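Local coordinates for thioesterase (Streptomyces sp. WAC02707, PDB 6VAP), which probably removes stalled or aberrant acyl groups from the carrier proteins of the borrelidin polyketide synthase by thioester hydrolysis, as type II thioesterases do, at residues A[45-51]-A[250-255]; A[70-74]-A[179-184]; A[108-112]-A[188-194]; A[118-124]-A[194-199]; A[141-147]-A[171-175]. All coordinates share one frame. Residues are numbered along the deposited sequence.

In the fold
Five contacts illustrate how an alpha/beta-hydrolase fold changes its chemistry from centre to surface. Contact 4 is the buried one, two parallel strands joined by backbone bonds within the central sheet. Contact 3 touches it and shares Cys194: there a carboxylate of helix 99-113 holds the loop leading into strand 196-201. Contacts 2 and 5 both use helix 167-182; the first is small-residue packing with bridging waters, the second an arginine bonded to a carbonyl and a carboxylate, farther out. A salt bridge between Asp74 and Arg110 links contacts 2 and 3. Contact 1 ties the modelled C-terminus to the end of helix 41-47 and the loop after it through backbone carbonyls and Arg50.

Contact 1. Residues A[45-51]-A[250-255]; sequences AALAPRC and LRTCSR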
# COMPACT_ATOMS: atom_id res chain seq x y z
N ALA A 45 4.43 -13.67 -7.98
CA ALA A 45 4.39 -14.87 -8.82
C ALA A 45 3.87 -14.55 -10.21
O ALA A 45 4.30 -15.15 -11.20
CB ALA A 45 3.51 -15.94 -8.16
N ALA A 46 2.93 -13.61 -10.33
CA ALA A 46 2.28 -13.33 -11.60
C ALA A 46 3.04 -12.32 -12.46
O ALA A 46 2.89 -12.34 -13.69
CB ALA A 46 0.87 -12.79 -11.37
N LEU A 47 3.84 -11.45 -11.86
CA LEU A 47 4.54 -10.41 -12.61
C LEU A 47 6.03 -10.70 -12.82
O LEU A 47 6.62 -10.23 -13.80
CB LEU A 47 4.40 -9.06 -11.91
CG LEU A 47 2.98 -8.55 -11.73
CD1 LEU A 47 2.99 -7.12 -11.26
CD2 LEU A 47 2.12 -8.69 -13.01
N ALA A 48 6.65 -11.46 -11.92
CA ALA A 48 8.06 -11.78 -12.09
C ALA A 48 8.20 -12.83 -13.18
O ALA A 48 7.25 -13.58 -13.44
CB ALA A 48 8.66 -12.31 -10.79
N PRO A 49 9.36 -12.91 -13.86
CA PRO A 49 10.55 -12.07 -13.65
C PRO A 49 10.50 -10.76 -14.41
O PRO A 49 11.45 -9.98 -14.35
CB PRO A 49 11.69 -12.95 -14.18
CG PRO A 49 11.04 -13.76 -15.28
CD PRO A 49 9.59 -13.94 -14.90
N ARG A 50 9.39 -10.51 -15.11
CA ARG A 50 9.28 -9.29 -15.90
C ARG A 50 9.13 -8.06 -15.03
O ARG A 50 9.34 -6.94 -15.49
CB ARG A 50 8.12 -9.39 -16.88
CG ARG A 50 8.33 -10.44 -17.98
CD ARG A 50 7.04 -10.84 -18.69
NE ARG A 50 5.92 -11.02 -17.75
CZ ARG A 50 5.81 -12.02 -16.88
NH1 ARG A 50 6.76 -12.95 -16.81
NH2 ARG A 50 4.77 -12.09 -16.07
N CYS A 51 8.80 -8.25 -13.76
CA CYS A 51 8.69 -7.15 -12.82
C CYS A 51 9.32 -7.56 -11.49
O CYS A 51 9.14 -8.70 -11.05
CB CYS A 51 7.22 -6.74 -12.60
SG CYS A 51 7.00 -5.40 -11.40
N LEU A 250 3.44 -0.74 -15.91
CA LEU A 250 4.86 -1.01 -15.96
C LEU A 250 5.32 -1.58 -17.29
O LEU A 250 6.48 -1.99 -17.40
CB LEU A 250 5.25 -1.96 -14.82
CG LEU A 250 5.00 -1.42 -13.42
CD1 LEU A 250 5.07 -2.51 -12.39
CD2 LEU A 250 5.98 -0.31 -13.10
N ARG A 251 4.45 -1.59 -18.30
CA ARG A 251 4.83 -1.99 -19.66
C ARG A 251 5.27 -3.46 -19.70
O ARG A 251 6.29 -3.82 -20.30
CB ARG A 251 5.93 -1.08 -20.23
CG ARG A 251 5.70 0.41 -19.99
CD ARG A 251 4.54 0.93 -20.83
NE ARG A 251 3.72 1.90 -20.09
CZ ARG A 251 2.42 2.09 -20.27
NH1 ARG A 251 1.75 1.38 -21.18
NH2 ARG A 251 1.77 2.99 -19.55
N THR A 252 4.47 -4.32 -19.07
CA THR A 252 4.75 -5.75 -19.01
C THR A 252 3.45 -6.52 -19.21
O THR A 252 2.37 -5.95 -19.40
CB THR A 252 5.40 -6.14 -17.68
OG1 THR A 252 4.47 -5.90 -16.61
CG2 THR A 252 6.66 -5.34 -17.43
N CYS A 253 3.56 -7.85 -19.14
CA CYS A 253 2.41 -8.74 -19.23
C CYS A 253 2.26 -9.50 -17.92
O CYS A 253 3.19 -9.58 -17.11
CB CYS A 253 2.56 -9.73 -20.40
SG CYS A 253 3.88 -10.96 -20.18
N SER A 254 1.06 -10.04 -17.70
CA SER A 254 0.75 -10.81 -16.51
C SER A 254 0.70 -12.30 -16.83
O SER A 254 0.51 -12.71 -17.98
CB SER A 254 -0.57 -10.36 -15.90
OG SER A 254 -0.55 -10.56 -14.50
N ARG A 255 0.88 -13.11 -15.79
CA ARG A 255 0.86 -14.57 -15.93
C ARG A 255 -0.56 -15.11 -15.71
O ARG A 255 -1.11 -15.04 -14.61
CB ARG A 255 1.82 -15.22 -14.93
CG ARG A 255 1.73 -16.73 -14.86
CD ARG A 255 0.89 -17.18 -13.66
NE ARG A 255 1.15 -18.58 -13.32
CZ ARG A 255 0.36 -19.33 -12.55
NH1 ARG A 255 0.68 -20.60 -12.30
NH2 ARG A 255 -0.74 -18.82 -12.04
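A chain that runs on past its last helix can be held by the carbonyls and side chains it meets. Here the tail after helix 239-250 of the alpha/beta-hydrolase fold packs on the end of helix 41-47 and the loop leading into strand 52-56. At Ala46 the backbone O receives a weak hydrogen bond from N of Arg255 (3.0 Å; CA to CA 4.7 Å), whose poorly ordered side chain leads away. Leu47 follows, its CD2 lying 3.6 Å from Ser254 OG while its side chain also packs on Ile246 and Leu27. The chain then leaves the helix at Ala48 and turns through a cis peptide bond before Pro49, bringing Arg50 round to face the tail. Its guanidinium embraces one carbonyl with its edge: Arg50 NE and NH2 donate to Cys253 O at 3.2 and 3.1 Å, while Arg50 CB sits 4.3 Å from Thr252 CB. Cys51 closes the walk on an apolar note, its SG 3.6 Å from CD1 of Leu250, just ahead of the Schellman motif in which Arg251, with positive phi, ends helix 239-250. The hydrogen bonds use main-chain atoms of the tail and so depend little on its side chains.

Contact 2. Residues A[70-74]-A[179-184]; sequences LEDID and RAAETY
Ala180 shows how a small residue lets a helix end approach a neighbouring segment closely. Residues 179-182 are helical; Thr183 is first to leave helical phi/psi. They face the lead-in to helix 73-87: Leu70 (phi/psi -79/154) and Asp72 (-147/134) extended, Glu71 (-122/10) a bend between them. The CA atoms of Asp72 and Ala180 stand 4.3 Å apart; Ala180 CB is 3.7 Å from Asp72 N, and Ala180 CA makes a CA-H...O contact of 3.4 Å with Glu71 O. Asp72 (chi1 t) is the N-cap, its OD2 accepting from Glu75 N. Here the start of helix 73-87 meets the end of helix 167-182, beside helix 99-113 of the alpha/beta-hydrolase fold. Ile73 (chi1 and chi2 m) points at the partner: CG1 is 4.1 Å from Ala180 CB, and CB is 3.9 Å from CD1 of Tyr184 (chi1 t), whose hydroxyl bonds Glu106. Water 2 joins Ile73 N (3.0 Å) to Ala180 O (2.6 Å). Glu71 (chi1 m, chi2 t) lays CB 3.5 Å from Arg179 CD; its OE1 is 4.2 Å from Arg179 NE, beyond a salt bridge, whereas OE2 forms one with Lys68. Water 1 links Glu71 O (2.8 Å) to Thr183 OG1 (weak, 3.3 Å).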
# COMPACT_ATOMS: atom_id res chain seq x y z
N LEU A 70 4.72 -0.18 14.66
CA LEU A 70 4.63 1.26 14.49
C LEU A 70 3.17 1.69 14.51
O LEU A 70 2.27 0.93 14.16
CB LEU A 70 5.30 1.68 13.19
CG LEU A 70 6.82 1.41 13.17
CD1 LEU A 70 7.40 1.81 11.82
CD2 LEU A 70 7.51 2.15 14.33
N GLU A 71 2.94 2.93 14.90
CA GLU A 71 1.60 3.45 15.13
C GLU A 71 1.28 4.67 14.29
O GLU A 71 0.25 5.31 14.54
CB GLU A 71 1.43 3.79 16.62
CG GLU A 71 1.54 2.60 17.55
CD GLU A 71 1.51 2.98 19.01
OE1 GLU A 71 1.53 4.20 19.31
OE2 GLU A 71 1.47 2.07 19.86
N ASP A 72 2.12 5.02 13.33
CA ASP A 72 2.01 6.29 12.61
C ASP A 72 2.49 6.04 11.19
O ASP A 72 3.54 5.44 11.00
CB ASP A 72 2.82 7.40 13.30
CG ASP A 72 2.86 8.68 12.48
OD1 ASP A 72 1.80 9.33 12.33
OD2 ASP A 72 3.95 9.04 11.99
N ILE A 73 1.73 6.53 10.21
CA ILE A 73 2.11 6.37 8.82
C ILE A 73 3.41 7.11 8.52
O ILE A 73 4.29 6.61 7.81
CB ILE A 73 0.97 6.87 7.92
CG1 ILE A 73 -0.25 5.94 8.02
CG2 ILE A 73 1.46 6.96 6.45
CD1 ILE A 73 -0.12 4.73 7.15
N ASP A 74 3.55 8.32 9.04
CA ASP A 74 4.77 9.08 8.78
C ASP A 74 6.00 8.39 9.36
O ASP A 74 7.09 8.44 8.76
CB ASP A 74 4.65 10.50 9.33
CG ASP A 74 4.01 11.45 8.34
OD1 ASP A 74 4.48 11.52 7.19
OD2 ASP A 74 3.03 12.13 8.72
N ARG A 179 -4.33 2.00 14.27
CA ARG A 179 -4.04 3.31 14.82
C ARG A 179 -3.41 4.18 13.74
O ARG A 179 -3.79 5.35 13.58
CB ARG A 179 -3.11 3.17 16.04
CG ARG A 179 -2.54 4.48 16.56
CD ARG A 179 -1.77 4.29 17.86
NE ARG A 179 -2.65 4.01 18.98
CZ ARG A 179 -3.40 4.94 19.58
NH1 ARG A 179 -3.36 6.19 19.16
NH2 ARG A 179 -4.18 4.59 20.60
N ALA A 180 -2.47 3.63 12.98
CA ALA A 180 -1.79 4.40 11.96
C ALA A 180 -2.79 4.83 10.90
O ALA A 180 -2.75 5.99 10.46
CB ALA A 180 -0.66 3.59 11.34
N ALA A 181 -3.69 3.91 10.48
CA ALA A 181 -4.70 4.23 9.47
C ALA A 181 -5.67 5.29 9.97
O ALA A 181 -6.10 6.15 9.20
CB ALA A 181 -5.47 2.97 9.07
N GLU A 182 -6.08 5.20 11.22
CA GLU A 182 -7.15 6.05 11.73
C GLU A 182 -6.68 7.40 12.25
O GLU A 182 -7.47 8.35 12.25
CB GLU A 182 -7.92 5.31 12.83
CG GLU A 182 -8.87 4.30 12.31
CD GLU A 182 -9.47 3.42 13.41
OE1 GLU A 182 -8.68 2.94 14.27
OE2 GLU A 182 -10.72 3.21 13.43
N THR A 183 -5.44 7.54 12.68
CA THR A 183 -4.95 8.80 13.22
C THR A 183 -4.11 9.58 12.21
O THR A 183 -3.48 10.57 12.59
CB THR A 183 -4.11 8.56 14.49
OG1 THR A 183 -2.90 7.84 14.15
CG2 THR A 183 -4.92 7.73 15.51
N TYR A 184 -4.04 9.14 10.96
CA TYR A 184 -3.30 9.85 9.93
C TYR A 184 -3.84 11.26 9.75
O TYR A 184 -5.05 11.45 9.66
CB TYR A 184 -3.42 9.10 8.62
CG TYR A 184 -2.81 9.75 7.41
CD1 TYR A 184 -1.42 9.94 7.29
CD2 TYR A 184 -3.64 10.26 6.41
CE1 TYR A 184 -0.89 10.56 6.18
CE2 TYR A 184 -3.10 10.89 5.29
CZ TYR A 184 -1.74 10.99 5.16
OH TYR A 184 -1.21 11.63 4.03
O HOH W 1 -0.01 7.83 15.75
O HOH W 2 -0.89 7.70 10.97
O HOH W 3 -0.64 11.61 11.74

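Contact 3. Residues A[108-112]-A[188-194]; sequences ARRFE and PGPKLRC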
# COMPACT_ATOMS: atom_id res chain seq x y z
N ALA A 108 5.57 8.06 -1.98
CA ALA A 108 5.68 8.74 -3.26
C ALA A 108 6.13 10.18 -3.08
O ALA A 108 6.98 10.69 -3.80
CB ALA A 108 4.36 8.67 -4.01
N ARG A 109 5.53 10.86 -2.11
CA ARG A 109 5.93 12.22 -1.79
C ARG A 109 7.41 12.30 -1.51
O ARG A 109 8.08 13.23 -1.97
CB ARG A 109 5.15 12.72 -0.57
CG ARG A 109 3.80 13.29 -0.83
CD ARG A 109 3.12 13.70 0.49
NE ARG A 109 2.42 14.97 0.38
CZ ARG A 109 1.86 15.60 1.40
NH1 ARG A 109 1.94 15.08 2.62
NH2 ARG A 109 1.21 16.73 1.19
N ARG A 110 7.95 11.32 -0.77
CA ARG A 110 9.37 11.33 -0.42
C ARG A 110 10.27 10.98 -1.61
O ARG A 110 11.38 11.51 -1.74
CB ARG A 110 9.58 10.35 0.73
CG ARG A 110 9.03 10.86 2.04
CD ARG A 110 8.66 9.72 2.96
NE ARG A 110 8.38 10.20 4.34
CZ ARG A 110 7.20 10.70 4.71
NH1 ARG A 110 6.22 10.85 3.83
NH2 ARG A 110 7.01 11.09 5.96
N PHE A 111 9.84 10.07 -2.48
CA PHE A 111 10.61 9.78 -3.68
C PHE A 111 10.74 11.02 -4.54
O PHE A 111 11.85 11.35 -4.98
CB PHE A 111 9.97 8.64 -4.46
CG PHE A 111 10.32 7.27 -3.94
CD1 PHE A 111 11.62 6.77 -4.08
CD2 PHE A 111 9.37 6.47 -3.36
CE1 PHE A 111 11.96 5.53 -3.63
CE2 PHE A 111 9.69 5.19 -2.91
CZ PHE A 111 10.98 4.72 -3.02
N GLU A 112 9.63 11.72 -4.76
CA GLU A 112 9.63 12.89 -5.63
C GLU A 112 10.47 14.02 -5.04
O GLU A 112 11.23 14.66 -5.77
CB GLU A 112 8.20 13.37 -5.87
CG GLU A 112 7.33 12.35 -6.62
CD GLU A 112 6.18 13.03 -7.40
OE1 GLU A 112 5.96 14.26 -7.22
OE2 GLU A 112 5.53 12.32 -8.21
N PRO A 188 -0.66 19.25 3.99
CA PRO A 188 -0.55 19.71 2.60
C PRO A 188 0.90 19.94 2.19
O PRO A 188 1.73 20.39 2.99
CB PRO A 188 -1.35 21.02 2.60
CG PRO A 188 -2.30 20.90 3.72
CD PRO A 188 -1.60 20.07 4.77
N GLY A 189 1.19 19.62 0.93
CA GLY A 189 2.50 19.82 0.36
C GLY A 189 2.41 19.89 -1.15
O GLY A 189 1.32 19.92 -1.74
N PRO A 190 3.56 19.91 -1.82
CA PRO A 190 3.54 19.94 -3.29
C PRO A 190 2.81 18.73 -3.83
O PRO A 190 2.96 17.62 -3.32
CB PRO A 190 5.02 19.91 -3.67
CG PRO A 190 5.76 20.38 -2.43
CD PRO A 190 4.92 19.90 -1.27
N LYS A 191 1.98 18.96 -4.85
CA LYS A 191 1.30 17.86 -5.53
C LYS A 191 2.31 16.87 -6.11
O LYS A 191 3.45 17.22 -6.43
CB LYS A 191 0.41 18.38 -6.66
CG LYS A 191 -0.93 18.96 -6.19
CD LYS A 191 -1.82 19.25 -7.40
CE LYS A 191 -3.09 19.95 -6.99
NZ LYS A 191 -3.96 20.24 -8.18
N LEU A 192 1.88 15.62 -6.29
CA LEU A 192 2.72 14.68 -7.03
C LEU A 192 2.72 15.03 -8.53
O LEU A 192 1.90 15.80 -9.03
CB LEU A 192 2.24 13.25 -6.79
CG LEU A 192 2.31 12.76 -5.34
CD1 LEU A 192 1.55 11.44 -5.20
CD2 LEU A 192 3.74 12.57 -4.85
N ARG A 193 3.63 14.50 -9.32
CA ARG A 193 3.59 14.59 -10.79
C ARG A 193 3.43 13.20 -11.40
O ARG A 193 3.07 13.10 -12.54
CB ARG A 193 4.86 15.26 -11.32
CG ARG A 193 5.07 16.67 -10.79
CD ARG A 193 6.45 17.20 -11.11
NE ARG A 193 7.16 17.47 -9.87
CZ ARG A 193 7.89 16.58 -9.23
NH1 ARG A 193 8.07 15.38 -9.76
NH2 ARG A 193 8.46 16.90 -8.09
N CYS A 194 3.68 12.15 -10.65
CA CYS A 194 3.59 10.79 -11.18
C CYS A 194 2.14 10.46 -11.40
O CYS A 194 1.32 10.89 -10.68
CB CYS A 194 4.03 9.72 -10.21
SG CYS A 194 3.00 9.69 -8.73
O HOH W 4 1.03 16.82 -1.30
O HOH W 5 10.66 14.41 -8.84
O HOH W 6 6.07 16.07 -5.40
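How one side chain can pin a loop is seen in Glu112. With chi1 m and chi2 t, it extends from helix 99-113 so that its carboxylate meets two successive backbone amides: Arg193 N donates to Glu112 OE1 and OE2, both at 3.1 Å, and Cys194 N donates to Glu112 OE2 at 3.1 Å. Arg193 folds back through chi3 (-118°, between wells) and chi4 (88°), so that Glu112 OE1 lies over a face of its guanidinium, a salt bridge of charges alone with NH1 at 3.5 Å. Leu192, in its mt rotamer, puts CD2 4.0 Å from Ala108 CB. One turn before Glu112, Arg109 sets off sideways from CA to CB, but chi2 t extends it and chi3 (139°, between wells) brings its end to the loop, where NH2 bonds Arg187 O and, through water 4 (2.5 Å from NH2), Pro190 O (2.9 Å). The loop thus runs along helix 99-113 towards strand 196-201, with Leu192 and Cys194 resting on Leu121 of strand 120-124.

Contact 4. Residues A[118-124]-A[194-199]; sequences LEALLVS and CPIHAL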
# COMPACT_ATOMS: atom_id res chain seq x y z
N LEU A 118 8.34 8.48 -10.29
CA LEU A 118 7.58 7.23 -10.18
C LEU A 118 6.77 6.97 -11.45
O LEU A 118 6.15 7.88 -12.00
CB LEU A 118 6.64 7.26 -8.98
CG LEU A 118 7.27 7.57 -7.62
CD1 LEU A 118 6.19 7.63 -6.54
CD2 LEU A 118 8.27 6.46 -7.28
N GLU A 119 6.76 5.72 -11.90
CA GLU A 119 5.95 5.37 -13.07
C GLU A 119 4.46 5.47 -12.77
O GLU A 119 3.68 5.95 -13.60
CB GLU A 119 6.31 3.96 -13.54
CG GLU A 119 7.76 3.78 -13.90
CD GLU A 119 8.25 4.80 -14.93
OE1 GLU A 119 7.58 4.95 -15.97
OE2 GLU A 119 9.30 5.43 -14.69
N ALA A 120 4.05 4.99 -11.61
CA ALA A 120 2.67 5.11 -11.21
C ALA A 120 2.57 4.98 -9.70
O ALA A 120 3.43 4.36 -9.07
CB ALA A 120 1.81 4.06 -11.90
N LEU A 121 1.52 5.59 -9.14
CA LEU A 121 1.08 5.33 -7.77
C LEU A 121 -0.29 4.68 -7.88
O LEU A 121 -1.26 5.31 -8.33
CB LEU A 121 1.04 6.62 -6.96
CG LEU A 121 0.36 6.49 -5.61
CD1 LEU A 121 1.08 5.42 -4.76
CD2 LEU A 121 0.29 7.84 -4.89
N LEU A 122 -0.40 3.38 -7.52
CA LEU A 122 -1.66 2.63 -7.53
C LEU A 122 -2.17 2.54 -6.09
O LEU A 122 -1.45 2.09 -5.19
CB LEU A 122 -1.48 1.24 -8.14
CG LEU A 122 -1.12 1.26 -9.61
CD1 LEU A 122 0.29 0.68 -9.86
CD2 LEU A 122 -2.14 0.47 -10.39
N VAL A 123 -3.38 3.02 -5.87
CA VAL A 123 -3.96 3.11 -4.54
C VAL A 123 -5.33 2.45 -4.55
O VAL A 123 -6.17 2.76 -5.39
CB VAL A 123 -4.08 4.57 -4.07
CG1 VAL A 123 -2.67 5.09 -3.67
CG2 VAL A 123 -4.63 5.39 -5.16
N SER A 124 -5.53 1.52 -3.64
CA SER A 124 -6.70 0.66 -3.64
C SER A 124 -7.43 0.85 -2.33
O SER A 124 -6.80 0.79 -1.27
CB SER A 124 -6.27 -0.81 -3.79
OG SER A 124 -7.26 -1.68 -3.31
N CYS A 194 3.68 12.15 -10.65
CA CYS A 194 3.59 10.79 -11.18
C CYS A 194 2.14 10.46 -11.40
O CYS A 194 1.32 10.89 -10.68
CB CYS A 194 4.03 9.72 -10.21
SG CYS A 194 3.00 9.69 -8.73
N PRO A 195 1.61 9.57 -12.48
CA PRO A 195 0.23 9.07 -12.63
C PRO A 195 -0.28 8.43 -11.35
O PRO A 195 0.45 7.78 -10.61
CB PRO A 195 0.35 8.05 -13.76
CG PRO A 195 1.59 8.44 -14.52
CD PRO A 195 2.52 9.02 -13.49
N ILE A 196 -1.55 8.64 -11.08
CA ILE A 196 -2.21 7.99 -9.96
C ILE A 196 -3.37 7.19 -10.52
O ILE A 196 -4.17 7.69 -11.31
CB ILE A 196 -2.72 9.01 -8.93
CG1 ILE A 196 -1.55 9.62 -8.17
CG2 ILE A 196 -3.66 8.26 -7.89
CD1 ILE A 196 -1.93 10.62 -7.10
N HIS A 197 -3.41 5.91 -10.17
CA HIS A 197 -4.49 5.03 -10.59
C HIS A 197 -5.17 4.54 -9.32
O HIS A 197 -4.56 3.84 -8.51
CB HIS A 197 -4.01 3.85 -11.44
CG HIS A 197 -5.12 3.11 -12.13
ND1 HIS A 197 -4.95 2.40 -13.30
CD2 HIS A 197 -6.44 2.96 -11.81
CE1 HIS A 197 -6.09 1.86 -13.67
NE2 HIS A 197 -7.01 2.18 -12.78
N ALA A 198 -6.43 4.89 -9.15
CA ALA A 198 -7.17 4.54 -7.96
C ALA A 198 -8.07 3.35 -8.28
O ALA A 198 -8.61 3.25 -9.38
CB ALA A 198 -7.98 5.73 -7.50
N LEU A 199 -8.23 2.47 -7.31
CA LEU A 199 -9.01 1.25 -7.47
C LEU A 199 -9.90 1.09 -6.24
O LEU A 199 -9.42 1.19 -5.11
CB LEU A 199 -8.11 0.03 -7.63
CG LEU A 199 -6.93 0.21 -8.58
CD1 LEU A 199 -5.98 -0.94 -8.40
CD2 LEU A 199 -7.36 0.30 -10.04
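Parallel strands exchange hydrogen bonds in a staggered ladder, and this pair gives a clean instance. Cys194 comes before the strand, its CB packing 3.8 Å from Leu118 CB and its SG 4.0 Å from Leu121 CB. Pro195 has no amide hydrogen to give, but its O opens the ladder, accepting from Leu121 N at 2.8 Å. Ile196 is paired with Leu121, CA to CA 4.8 Å; its CG2 lies 4.1 Å from Val123 CG2, and its CA makes a CA-H...O contact of 3.3 Å with Leu121 O. His197 takes both roles, donating from N to Leu121 O (2.9 Å) and accepting at O from Val123 N (3.0 Å), while its imidazole bonds Asp226 and His249. Ala198 turns back to the face of Ile196, CB 4.1 Å from Val123 CG2. Leu199 completes the series, N to Val123 O at 2.8 Å, beside Ser124, whose OG bonds His97 and Tyr234. The axes diverge by only 16° and approach to 4.7 Å, as expected for neighbours in the alpha/beta-hydrolase sheet. Strand 92-97 flanks strand 120-124 and strand 223-228 flanks strand 196-201, while helix 99-113 covers the face bearing Leu121 and Val123, through Ala104 and Ala101.

Contact 5. Residues A[141-147]-A[171-175]; sequences LSDEELV and LPAIR
Arg175 bonds a carbonyl and a carboxylate at the start of helix 143-147. That helix begins with an N-cap at Ser142, whose OG accepts from Glu145 N (2.9 Å); helix 171-175, part of helix 167-182, is kinked where the N atoms of Pro172 and Ala173 have no bond to the preceding turn. Their short axes cross at 74° and come no nearer than 11.3 Å, so side chains span the gap; the nearest CA pairs are Asp143-Leu171 (7.7 Å) and Leu146-Arg175 (8.1 Å). Among the polar links, Arg175, with chi1 and chi2 t before chi3 turns m, donates from NH1 to Leu141 O at a very short 2.5 Å and weakly from NH2 to the same Leu141 O at 2.8 Å. The elements joined are inserted between strands 120-124 and 196-201, consistent with the lid region of alpha/beta-hydrolase thioesterases. A salt bridge, its hydrogen bond weak, runs from Arg175 NH2 to Asp143 OD1 (3.4 Å), Asp143 OD2 being taken by Arg168. Leu146 (chi1 t, chi2 p) lays its CD2 methyl over a face of the Arg175 guanidinium, 3.1 Å from NH2. Apolar packing pairs Leu146 CD2 with Leu171 CG (3.7 Å) and Val147 CG1 with Leu171 CD1 (3.6 Å).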
# COMPACT_ATOMS: atom_id res chain seq x y z
N LEU A 141 -10.44 0.09 20.73
CA LEU A 141 -11.28 -0.93 21.34
C LEU A 141 -10.48 -1.82 22.29
O LEU A 141 -9.27 -1.99 22.15
CB LEU A 141 -11.91 -1.81 20.27
CG LEU A 141 -12.77 -1.11 19.21
CD1 LEU A 141 -12.90 -1.98 17.98
CD2 LEU A 141 -14.12 -0.76 19.79
N SER A 142 -11.18 -2.38 23.28
CA SER A 142 -10.57 -3.36 24.16
C SER A 142 -10.08 -4.56 23.36
O SER A 142 -10.47 -4.78 22.22
CB SER A 142 -11.59 -3.83 25.21
OG SER A 142 -12.39 -4.88 24.69
N ASP A 143 -9.19 -5.33 23.99
CA ASP A 143 -8.67 -6.53 23.33
C ASP A 143 -9.80 -7.39 22.79
O ASP A 143 -9.78 -7.84 21.64
CB ASP A 143 -7.79 -7.32 24.30
CG ASP A 143 -6.31 -7.01 24.15
OD1 ASP A 143 -5.87 -6.64 23.04
OD2 ASP A 143 -5.58 -7.13 25.16
N GLU A 144 -10.81 -7.59 23.63
CA GLU A 144 -11.98 -8.44 23.34
C GLU A 144 -12.86 -7.78 22.28
O GLU A 144 -13.31 -8.49 21.40
CB GLU A 144 -12.70 -8.71 24.66
CG GLU A 144 -12.95 -10.18 24.92
CD GLU A 144 -11.76 -11.06 24.62
OE1 GLU A 144 -10.71 -10.80 25.23
OE2 GLU A 144 -11.87 -11.96 23.73
N GLU A 145 -13.11 -6.49 22.40
CA GLU A 145 -13.92 -5.77 21.42
C GLU A 145 -13.17 -5.64 20.11
O GLU A 145 -13.79 -5.52 19.05
CB GLU A 145 -14.30 -4.39 21.97
CG GLU A 145 -15.32 -4.44 23.10
CD GLU A 145 -15.68 -3.06 23.62
OE1 GLU A 145 -16.34 -2.97 24.68
OE2 GLU A 145 -15.30 -2.05 22.97
N LEU A 146 -11.83 -5.66 20.17
CA LEU A 146 -11.03 -5.59 18.96
C LEU A 146 -11.22 -6.84 18.11
O LEU A 146 -11.55 -6.75 16.92
CB LEU A 146 -9.55 -5.42 19.33
CG LEU A 146 -8.55 -5.16 18.21
CD1 LEU A 146 -9.09 -4.25 17.14
CD2 LEU A 146 -7.28 -4.56 18.80
N VAL A 147 -10.95 -8.01 18.69
CA VAL A 147 -11.05 -9.25 17.94
C VAL A 147 -12.46 -9.44 17.41
O VAL A 147 -12.66 -9.91 16.28
CB VAL A 147 -10.61 -10.44 18.83
CG1 VAL A 147 -9.19 -10.21 19.33
CG2 VAL A 147 -11.55 -10.59 19.99
N LEU A 171 -2.49 -9.22 17.69
CA LEU A 171 -3.34 -8.06 17.95
C LEU A 171 -2.54 -6.78 18.14
O LEU A 171 -2.94 -5.75 17.57
CB LEU A 171 -4.21 -8.34 19.18
CG LEU A 171 -5.66 -7.84 19.07
CD1 LEU A 171 -6.40 -8.49 17.91
CD2 LEU A 171 -6.39 -8.09 20.38
N PRO A 172 -1.45 -6.76 18.90
CA PRO A 172 -0.69 -5.51 19.02
C PRO A 172 -0.29 -4.92 17.68
O PRO A 172 -0.31 -3.70 17.52
CB PRO A 172 0.54 -5.92 19.85
CG PRO A 172 0.09 -7.12 20.63
CD PRO A 172 -0.91 -7.84 19.75
N ALA A 173 0.07 -5.77 16.71
CA ALA A 173 0.43 -5.27 15.39
C ALA A 173 -0.80 -4.78 14.63
O ALA A 173 -0.73 -3.76 13.93
CB ALA A 173 1.15 -6.36 14.60
N ILE A 174 -1.93 -5.49 14.75
CA ILE A 174 -3.15 -5.04 14.09
C ILE A 174 -3.62 -3.71 14.68
O ILE A 174 -3.98 -2.79 13.95
CB ILE A 174 -4.24 -6.12 14.20
CG1 ILE A 174 -3.75 -7.44 13.54
CG2 ILE A 174 -5.55 -5.64 13.59
CD1 ILE A 174 -4.62 -8.62 13.84
N ARG A 175 -3.60 -3.59 16.00
CA ARG A 175 -4.02 -2.35 16.64
C ARG A 175 -3.13 -1.20 16.19
O ARG A 175 -3.63 -0.15 15.80
CB ARG A 175 -4.01 -2.51 18.16
CG ARG A 175 -4.55 -1.29 18.92
CD ARG A 175 -4.35 -1.45 20.41
NE ARG A 175 -5.10 -2.58 20.97
CZ ARG A 175 -6.41 -2.57 21.22
NH1 ARG A 175 -7.15 -1.49 20.95
NH2 ARG A 175 -6.99 -3.65 21.74
O HOH W 7 -3.36 -4.96 21.52